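Local coordinates for dual function macrocyclase-peptidase POPB (PDB 5N4B), which cleaves peptide bonds on the C-terminal side of prolyl residues and macrocyclises peptide precursors in the biosynthesis of the amanitin toxins, at residues K213-Q218 with C238-G243; E248-Y253 with D296-G301. The protein carries 1 engineered substitution. All blocks are in the same frame, centred on the assembly; numbering follows the deposited sequence.

Contact 1 (K213-Q218 with C238-G243); sequences KGFLYQ and CYHKVG
Strands 214-218 and 238-241 run antiparallel, with axes 4.6 Å apart at closest approach, as the two middle strands of a four-stranded blade of the beta-propeller domain. Phe215 with His240 and Tyr217 with Cys238 are hydrogen-bonded pairs, each closed by two backbone bonds; the straightest is His240 N to Phe215 O, 2.9 Å long and 174° at the hydrogen. Beyond the last bridge the pairing runs on for one more bond, Val242 N to Lys213 O, and a water donates to both Lys213 O and Val242 O, so Lys213 O takes two donors. On one face lie Phe215, Tyr217, Cys238 and His240. Both Phe215 and Tyr217 have CG in the crowded position between the backbone N and the carbonyl carbon (chi1 53° and 71°), which swings each ring across toward the neighbouring strand. Tyr217 CZ thereby comes within 3.6 Å of Cys238 CB. His240, with CG anti to its own N, points the same way as Phe215 and lies beside it; its CB sits over a face of the Phe215 ring, 4.3 Å from the ring centroid, a CH-pi contact, while the two ring planes are oblique to each other. Tyr217 OH and His240 ND1 are both hydrogen-bonded to the carboxylate of Asp249, and His240 NE2 to Asp196; two flanking carboxylates would probably favour a protonated imidazole. Ile172 and Val174 of the preceding blade pack on Phe215. The face with Leu216 and Tyr239 is different: the Tyr239 ring lies along the backbone of Gly214 and Phe215, its CZ 3.8 Å from Gly214 CA. Leu216 CG meets the edge of that ring, 4.2 Å from Tyr239 CD1.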
ATOM      1  N   LYS A 213     -20.284  20.648   8.165  1.00 18.18           N
ATOM      2  CA  LYS A 213     -20.428  21.756   7.232  1.00 19.24           C
ATOM      3  C   LYS A 213     -19.446  21.675   6.077  1.00 17.81           C
ATOM      4  O   LYS A 213     -19.635  22.341   5.061  1.00 18.81           O
ATOM      5  CB  LYS A 213     -20.205  23.084   7.983  1.00 22.28           C
ATOM      6  CG  LYS A 213     -21.241  23.384   9.054  1.00 26.51           C
ATOM      7  CD  LYS A 213     -20.946  24.731   9.688  1.00 38.89           C
ATOM      8  CE  LYS A 213     -22.064  25.194  10.627  1.00 43.62           C
ATOM      9  NZ  LYS A 213     -21.554  26.367  11.423  1.00 47.76           N
ATOM     10  N   GLY A 214     -18.384  20.902   6.232  1.00 16.55           N
ATOM     11  CA  GLY A 214     -17.333  20.900   5.232  1.00 14.31           C
ATOM     12  C   GLY A 214     -16.263  19.913   5.636  1.00 14.26           C
ATOM     13  O   GLY A 214     -16.346  19.261   6.680  1.00 13.44           O
ATOM     14  N   PHE A 215     -15.216  19.884   4.828  1.00 13.92           N
ATOM     15  CA  PHE A 215     -14.125  18.968   5.056  1.00 12.18           C
ATOM     16  C   PHE A 215     -12.787  19.546   4.669  1.00 12.85           C
ATOM     17  O   PHE A 215     -12.665  20.413   3.806  1.00 13.64           O
ATOM     18  CB  PHE A 215     -14.337  17.635   4.307  1.00 12.93           C
ATOM     19  CG  PHE A 215     -14.606  17.780   2.841  1.00 12.81           C
ATOM     20  CD1 PHE A 215     -13.559  17.938   1.949  1.00 14.29           C
ATOM     21  CD2 PHE A 215     -15.896  17.747   2.349  1.00 13.80           C
ATOM     22  CE1 PHE A 215     -13.805  18.089   0.572  1.00 16.12           C
ATOM     23  CE2 PHE A 215     -16.127  17.908   0.991  1.00 15.76           C
ATOM     24  CZ  PHE A 215     -15.079  18.097   0.125  1.00 14.99           C
ATOM     25  N   LEU A 216     -11.785  19.056   5.351  1.00 12.32           N
ATOM     26  CA  LEU A 216     -10.403  19.391   5.047  1.00 13.10           C
ATOM     27  C   LEU A 216      -9.838  18.388   4.063  1.00 13.09           C
ATOM     28  O   LEU A 216     -10.156  17.191   4.113  1.00 13.35           O
ATOM     29  CB  LEU A 216      -9.522  19.403   6.306  1.00 14.01           C
ATOM     30  CG  LEU A 216      -9.921  20.519   7.286  1.00 17.55           C
ATOM     31  CD1 LEU A 216     -10.736  19.977   8.406  1.00 18.94           C
ATOM     32  CD2 LEU A 216      -8.782  21.260   7.757  1.00 24.16           C
ATOM     33  N   TYR A 217      -8.957  18.869   3.197  1.00 13.49           N
ATOM     34  CA  TYR A 217      -8.315  18.100   2.138  1.00 11.59           C
ATOM     35  C   TYR A 217      -7.040  18.824   1.717  1.00 13.39           C
ATOM     36  O   TYR A 217      -6.961  20.055   1.765  1.00 13.28           O
ATOM     37  CB  TYR A 217      -9.266  17.941   0.948  1.00 12.87           C
ATOM     38  CG  TYR A 217      -9.492  19.217   0.188  1.00 13.32           C
ATOM     39  CD1 TYR A 217     -10.351  20.217   0.661  1.00 14.99           C
ATOM     40  CD2 TYR A 217      -8.766  19.472  -0.940  1.00 14.83           C
ATOM     41  CE1 TYR A 217     -10.490  21.404  -0.012  1.00 14.26           C
ATOM     42  CE2 TYR A 217      -8.889  20.675  -1.612  1.00 15.31           C
ATOM     43  CZ  TYR A 217      -9.731  21.644  -1.135  1.00 15.03           C
ATOM     44  OH  TYR A 217      -9.837  22.867  -1.809  1.00 17.40           O
ATOM     45  N   GLN A 218      -6.050  18.050   1.281  1.00 12.67           N
ATOM     46  CA  GLN A 218      -4.803  18.605   0.775  1.00 12.59           C
ATOM     47  C   GLN A 218      -4.901  18.799  -0.730  1.00 13.64           C
ATOM     48  O   GLN A 218      -5.311  17.896  -1.469  1.00 15.41           O
ATOM     49  CB  GLN A 218      -3.627  17.714   1.100  1.00 11.68           C
ATOM     50  CG  GLN A 218      -2.314  18.288   0.544  1.00 12.91           C
ATOM     51  CD  GLN A 218      -1.147  17.555   1.111  1.00 14.40           C
ATOM     52  OE1 GLN A 218      -0.431  18.086   1.945  1.00 14.43           O
ATOM     53  NE2 GLN A 218      -0.975  16.293   0.730  1.00 15.10           N
ATOM     54  N   CYS A 238      -6.529  22.625   3.021  1.00 15.63           N
ATOM     55  CA  CYS A 238      -7.639  23.497   2.726  1.00 15.81           C
ATOM     56  C   CYS A 238      -8.911  22.960   3.341  1.00 13.70           C
ATOM     57  O   CYS A 238      -8.988  21.778   3.741  1.00 15.35           O
ATOM     58  CB  CYS A 238      -7.854  23.616   1.218  1.00 16.45           C
ATOM     59  SG  CYS A 238      -6.506  24.461   0.369  1.00 20.76           S
ATOM     60  N   TYR A 239      -9.903  23.842   3.414  1.00 17.02           N
ATOM     61  CA  TYR A 239     -11.235  23.517   3.904  1.00 16.09           C
ATOM     62  C   TYR A 239     -12.272  23.899   2.867  1.00 17.62           C
ATOM     63  O   TYR A 239     -12.270  25.034   2.373  1.00 18.78           O
ATOM     64  CB  TYR A 239     -11.506  24.236   5.230  1.00 16.85           C
ATOM     65  CG  TYR A 239     -12.874  24.059   5.757  1.00 16.49           C
ATOM     66  CD1 TYR A 239     -13.292  22.910   6.432  1.00 17.95           C
ATOM     67  CD2 TYR A 239     -13.781  25.098   5.568  1.00 19.85           C
ATOM     68  CE1 TYR A 239     -14.638  22.848   6.904  1.00 20.41           C
ATOM     69  CE2 TYR A 239     -15.056  25.018   5.997  1.00 27.30           C
ATOM     70  CZ  TYR A 239     -15.472  23.938   6.657  1.00 20.96           C
ATOM     71  OH  TYR A 239     -16.812  24.003   7.043  1.00 28.25           O
ATOM     72  N   HIS A 240     -13.128  22.944   2.513  1.00 15.09           N
ATOM     73  CA  HIS A 240     -14.228  23.133   1.582  1.00 14.58           C
ATOM     74  C   HIS A 240     -15.557  23.088   2.318  1.00 16.60           C
ATOM     75  O   HIS A 240     -15.853  22.099   3.001  1.00 16.16           O
ATOM     76  CB  HIS A 240     -14.224  22.031   0.525  1.00 14.82           C
ATOM     77  CG  HIS A 240     -15.367  22.152  -0.409  1.00 16.05           C
ATOM     78  ND1 HIS A 240     -15.479  23.213  -1.273  1.00 17.54           N
ATOM     79  CD2 HIS A 240     -16.515  21.458  -0.525  1.00 17.42           C
ATOM     80  CE1 HIS A 240     -16.616  23.126  -1.945  1.00 19.09           C
ATOM     81  NE2 HIS A 240     -17.266  22.062  -1.514  1.00 19.09           N
ATOM     82  N   LYS A 241     -16.364  24.155   2.181  1.00 18.67           N
ATOM     83  CA  LYS A 241     -17.709  24.196   2.724  1.00 18.49           C
ATOM     84  C   LYS A 241     -18.681  23.574   1.724  1.00 18.46           C
ATOM     85  O   LYS A 241     -18.683  23.927   0.534  1.00 21.19           O
ATOM     86  CB  LYS A 241     -18.064  25.653   3.014  1.00 22.02           C
ATOM     87  CG  LYS A 241     -19.482  25.822   3.503  1.00 27.42           C
ATOM     88  CD  LYS A 241     -19.760  27.288   3.822  1.00 32.06           C
ATOM     89  CE  LYS A 241     -21.168  27.422   4.353  1.00 44.90           C
ATOM     90  NZ  LYS A 241     -21.602  28.860   4.312  1.00 52.42           N
ATOM     91  N   VAL A 242     -19.497  22.632   2.192  1.00 18.97           N
ATOM     92  CA  VAL A 242     -20.476  22.001   1.304  1.00 18.13           C
ATOM     93  C   VAL A 242     -21.404  23.039   0.728  1.00 23.46           C
ATOM     94  O   VAL A 242     -21.894  23.925   1.438  1.00 22.69           O
ATOM     95  CB  VAL A 242     -21.267  20.932   2.059  1.00 19.04           C
ATOM     96  CG1 VAL A 242     -22.360  20.355   1.195  1.00 21.55           C
ATOM     97  CG2 VAL A 242     -20.360  19.818   2.496  1.00 22.65           C
ATOM     98  N   GLY A 243     -21.678  22.905  -0.576  1.00 23.07           N
ATOM     99  CA  GLY A 243     -22.587  23.812  -1.264  1.00 25.92           C
ATOM    100  C   GLY A 243     -21.945  25.059  -1.797  1.00 29.14           C
ATOM    101  O   GLY A 243     -22.655  26.047  -2.052  1.00 30.74           O
TER
HETATM  102  O   HOH W   1     -22.015  23.691   4.351  1.00 17.43           O

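Contact 2 (E248-Y253 with D296-G301); sequences EDIIVY and DGVKSG
No backbone pairing links these two segments, which meet where two adjacent propeller blades adjoin: the outermost strand of one, 250-254, faces residues 296-301, part of the irregular loop between strands 287-292 and 305-308 of the next. The CA atoms of Ile250 and Ser300, the nearest across the gap, are still 6.2 Å apart, and the two segments bury just 163 Å² between them. Ile250 has the largest share. Its CB points toward the loop, and CG1 lies anti to the carbonyl carbon (chi1 -67°) with the chain extended to CD1, so the tip reaches the loop backbone and stands 4.0 Å from Lys299 CA and equally near Val298 O. The other branch, CG2, is anti to the backbone N and meets Ser300 CA at 4.1 Å. One isoleucine thus spreads its two branches along three consecutive loop residues. Val298 answers from the loop, its CB directed toward the strand, and Tyr239 of the adjoining strand also touches it, as it touches Ile250 and Val252. The strand is distorted beside this patch: a classic beta bulge sets Val252 and Tyr253 together opposite Met237, and Val252 has helix-like backbone angles (-77°/-39°). Ile302 and Trp304, just beyond the loop segment, also pack on Val252. Lys299 directs its CB away from the strand and folds its chain back toward Asp296, forming a long salt bridge within the loop. Deeper in the seam, Val252 CG2 lies 4.2 Å from Val298 CG1.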
ATOM      1  N   GLU A 248     -14.231  29.496  -2.952  1.00 26.62           N
ATOM      2  CA  GLU A 248     -14.479  29.901  -1.574  1.00 27.06           C
ATOM      3  C   GLU A 248     -13.687  29.109  -0.524  1.00 25.15           C
ATOM      4  O   GLU A 248     -13.689  29.477   0.653  1.00 25.69           O
ATOM      5  CB  GLU A 248     -15.971  29.767  -1.250  1.00 31.33           C
ATOM      6  CG  GLU A 248     -16.889  30.713  -2.069  1.00 41.91           C
ATOM      7  CD  GLU A 248     -18.310  30.766  -1.511  1.00 55.22           C
ATOM      8  OE1 GLU A 248     -18.462  30.931  -0.278  1.00 58.90           O
ATOM      9  OE2 GLU A 248     -19.276  30.646  -2.298  1.00 66.20           O
ATOM     10  N   ASP A 249     -12.947  28.078  -0.927  1.00 22.61           N
ATOM     11  CA  ASP A 249     -12.245  27.251   0.045  1.00 21.78           C
ATOM     12  C   ASP A 249     -11.181  28.050   0.802  1.00 25.43           C
ATOM     13  O   ASP A 249     -10.516  28.931   0.248  1.00 28.69           O
ATOM     14  CB  ASP A 249     -11.591  26.059  -0.673  1.00 21.22           C
ATOM     15  CG  ASP A 249     -12.591  25.000  -1.103  1.00 21.69           C
ATOM     16  OD1 ASP A 249     -13.812  25.241  -1.139  1.00 21.02           O
ATOM     17  OD2 ASP A 249     -12.127  23.896  -1.475  1.00 20.78           O
ATOM     18  N   ILE A 250     -11.013  27.707   2.068  1.00 23.98           N
ATOM     19  CA  ILE A 250     -10.090  28.363   2.986  1.00 24.87           C
ATOM     20  C   ILE A 250      -8.771  27.602   2.976  1.00 24.93           C
ATOM     21  O   ILE A 250      -8.770  26.367   3.038  1.00 22.10           O
ATOM     22  CB  ILE A 250     -10.703  28.365   4.401  1.00 24.62           C
ATOM     23  CG1 ILE A 250     -11.942  29.263   4.417  1.00 37.14           C
ATOM     24  CG2 ILE A 250      -9.683  28.822   5.435  1.00 31.81           C
ATOM     25  CD1 ILE A 250     -12.791  29.108   5.663  1.00 40.08           C
ATOM     26  N   ILE A 251      -7.643  28.306   2.925  1.00 24.02           N
ATOM     27  CA  ILE A 251      -6.333  27.702   3.119  1.00 22.70           C
ATOM     28  C   ILE A 251      -6.075  27.684   4.621  1.00 24.34           C
ATOM     29  O   ILE A 251      -5.856  28.737   5.239  1.00 27.19           O
ATOM     30  CB  ILE A 251      -5.208  28.448   2.380  1.00 24.92           C
ATOM     31  CG1 ILE A 251      -5.405  28.332   0.868  1.00 27.97           C
ATOM     32  CG2 ILE A 251      -3.865  27.819   2.739  1.00 31.12           C
ATOM     33  CD1 ILE A 251      -4.360  29.131   0.051  1.00 35.69           C
ATOM     34  N   VAL A 252      -6.129  26.493   5.214  1.00 19.69           N
ATOM     35  CA  VAL A 252      -5.907  26.256   6.639  1.00 19.19           C
ATOM     36  C   VAL A 252      -4.417  26.301   6.969  1.00 21.68           C
ATOM     37  O   VAL A 252      -4.000  26.821   8.017  1.00 23.89           O
ATOM     38  CB  VAL A 252      -6.536  24.885   6.977  1.00 21.23           C
ATOM     39  CG1 VAL A 252      -6.152  24.397   8.293  1.00 25.67           C
ATOM     40  CG2 VAL A 252      -8.052  24.984   6.864  1.00 27.73           C
ATOM     41  N   TYR A 253      -3.576  25.769   6.091  1.00 19.04           N
ATOM     42  CA  TYR A 253      -2.139  25.844   6.293  1.00 19.05           C
ATOM     43  C   TYR A 253      -1.398  25.650   4.973  1.00 17.76           C
ATOM     44  O   TYR A 253      -1.771  24.818   4.154  1.00 19.02           O
ATOM     45  CB  TYR A 253      -1.589  24.820   7.311  1.00 19.02           C
ATOM     46  CG  TYR A 253      -0.177  25.205   7.717  1.00 18.77           C
ATOM     47  CD1 TYR A 253       0.033  26.338   8.485  1.00 20.26           C
ATOM     48  CD2 TYR A 253       0.910  24.471   7.338  1.00 18.09           C
ATOM     49  CE1 TYR A 253       1.319  26.751   8.815  1.00 21.96           C
ATOM     50  CE2 TYR A 253       2.218  24.821   7.686  1.00 19.85           C
ATOM     51  CZ  TYR A 253       2.406  25.982   8.423  1.00 22.33           C
ATOM     52  OH  TYR A 253       3.662  26.428   8.777  1.00 24.15           O
ATOM     53  N   ASP A 296     -18.794  27.820  15.710  1.00 40.61           N
ATOM     54  CA  ASP A 296     -18.899  28.195  14.301  1.00 42.02           C
ATOM     55  C   ASP A 296     -17.975  27.406  13.367  1.00 40.82           C
ATOM     56  O   ASP A 296     -18.166  27.473  12.147  1.00 46.60           O
ATOM     57  CB  ASP A 296     -18.555  29.680  14.167  1.00 46.45           C
ATOM     58  CG  ASP A 296     -19.530  30.558  14.902  1.00 58.19           C
ATOM     59  OD1 ASP A 296     -20.706  30.155  14.982  1.00 55.20           O
ATOM     60  OD2 ASP A 296     -19.122  31.622  15.424  1.00 65.17           O
ATOM     61  N   GLY A 297     -17.006  26.654  13.890  1.00 36.41           N
ATOM     62  CA  GLY A 297     -16.153  25.833  13.030  1.00 34.99           C
ATOM     63  C   GLY A 297     -15.007  26.584  12.356  1.00 35.82           C
ATOM     64  O   GLY A 297     -14.538  27.630  12.815  1.00 33.93           O
ATOM     65  N   VAL A 298     -14.550  26.022  11.232  1.00 27.35           N
ATOM     66  CA  VAL A 298     -13.341  26.504  10.569  1.00 29.45           C
ATOM     67  C   VAL A 298     -13.605  27.840   9.898  1.00 39.72           C
ATOM     68  O   VAL A 298     -14.561  27.993   9.121  1.00 38.81           O
ATOM     69  CB  VAL A 298     -12.877  25.471   9.521  1.00 25.22           C
ATOM     70  CG1 VAL A 298     -11.690  25.987   8.708  1.00 26.39           C
ATOM     71  CG2 VAL A 298     -12.529  24.186  10.171  1.00 27.35           C
ATOM     72  N   LYS A 299     -12.734  28.806  10.186  1.00 35.28           N
ATOM     73  CA  LYS A 299     -12.671  30.110   9.536  1.00 39.70           C
ATOM     74  C   LYS A 299     -11.216  30.386   9.172  1.00 31.45           C
ATOM     75  O   LYS A 299     -10.314  29.625   9.530  1.00 32.91           O
ATOM     76  CB  LYS A 299     -13.191  31.242  10.442  1.00 50.24           C
ATOM     77  CG  LYS A 299     -14.698  31.256  10.652  1.00 58.71           C
ATOM     78  CD  LYS A 299     -15.147  32.493  11.469  1.00 66.22           C
ATOM     79  CE  LYS A 299     -14.916  32.307  12.977  1.00 69.57           C
ATOM     80  NZ  LYS A 299     -15.788  31.238  13.579  1.00 65.12           N
ATOM     81  N   SER A 300     -10.982  31.485   8.453  1.00 36.83           N
ATOM     82  CA  SER A 300      -9.610  31.852   8.126  1.00 33.74           C
ATOM     83  C   SER A 300      -8.923  32.363   9.390  1.00 32.53           C
ATOM     84  O   SER A 300      -9.575  32.739  10.366  1.00 39.78           O
ATOM     85  CB  SER A 300      -9.585  32.981   7.101  1.00 43.26           C
ATOM     86  OG  SER A 300     -10.361  34.075   7.553  1.00 49.15           O
ATOM     87  N   GLY A 301      -7.591  32.330   9.377  1.00 32.43           N
ATOM     88  CA  GLY A 301      -6.817  32.888  10.479  1.00 31.74           C
ATOM     89  C   GLY A 301      -6.725  31.995  11.703  1.00 32.17           C
ATOM     90  O   GLY A 301      -6.767  32.485  12.829  1.00 31.62           O
TER

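How the contacts relate
Both contacts belong to the beta-propeller domain, and their centres lie 9 Å apart. Contact 1 is buried and holds together strands inside one blade, by backbone hydrogen bonds and aromatic rings; contact 2, partly buried near the surface, joins that blade to the next by sparse aliphatic touches. Strands 236-241 and 250-254, neighbours in the sheet, tie them together. Asp249, just before the latter, belongs to a segment of contact 2 yet spends its carboxylate on polar side chains of contact 1. Tyr239 is the residue common to both, packing within the blade and also at the seam.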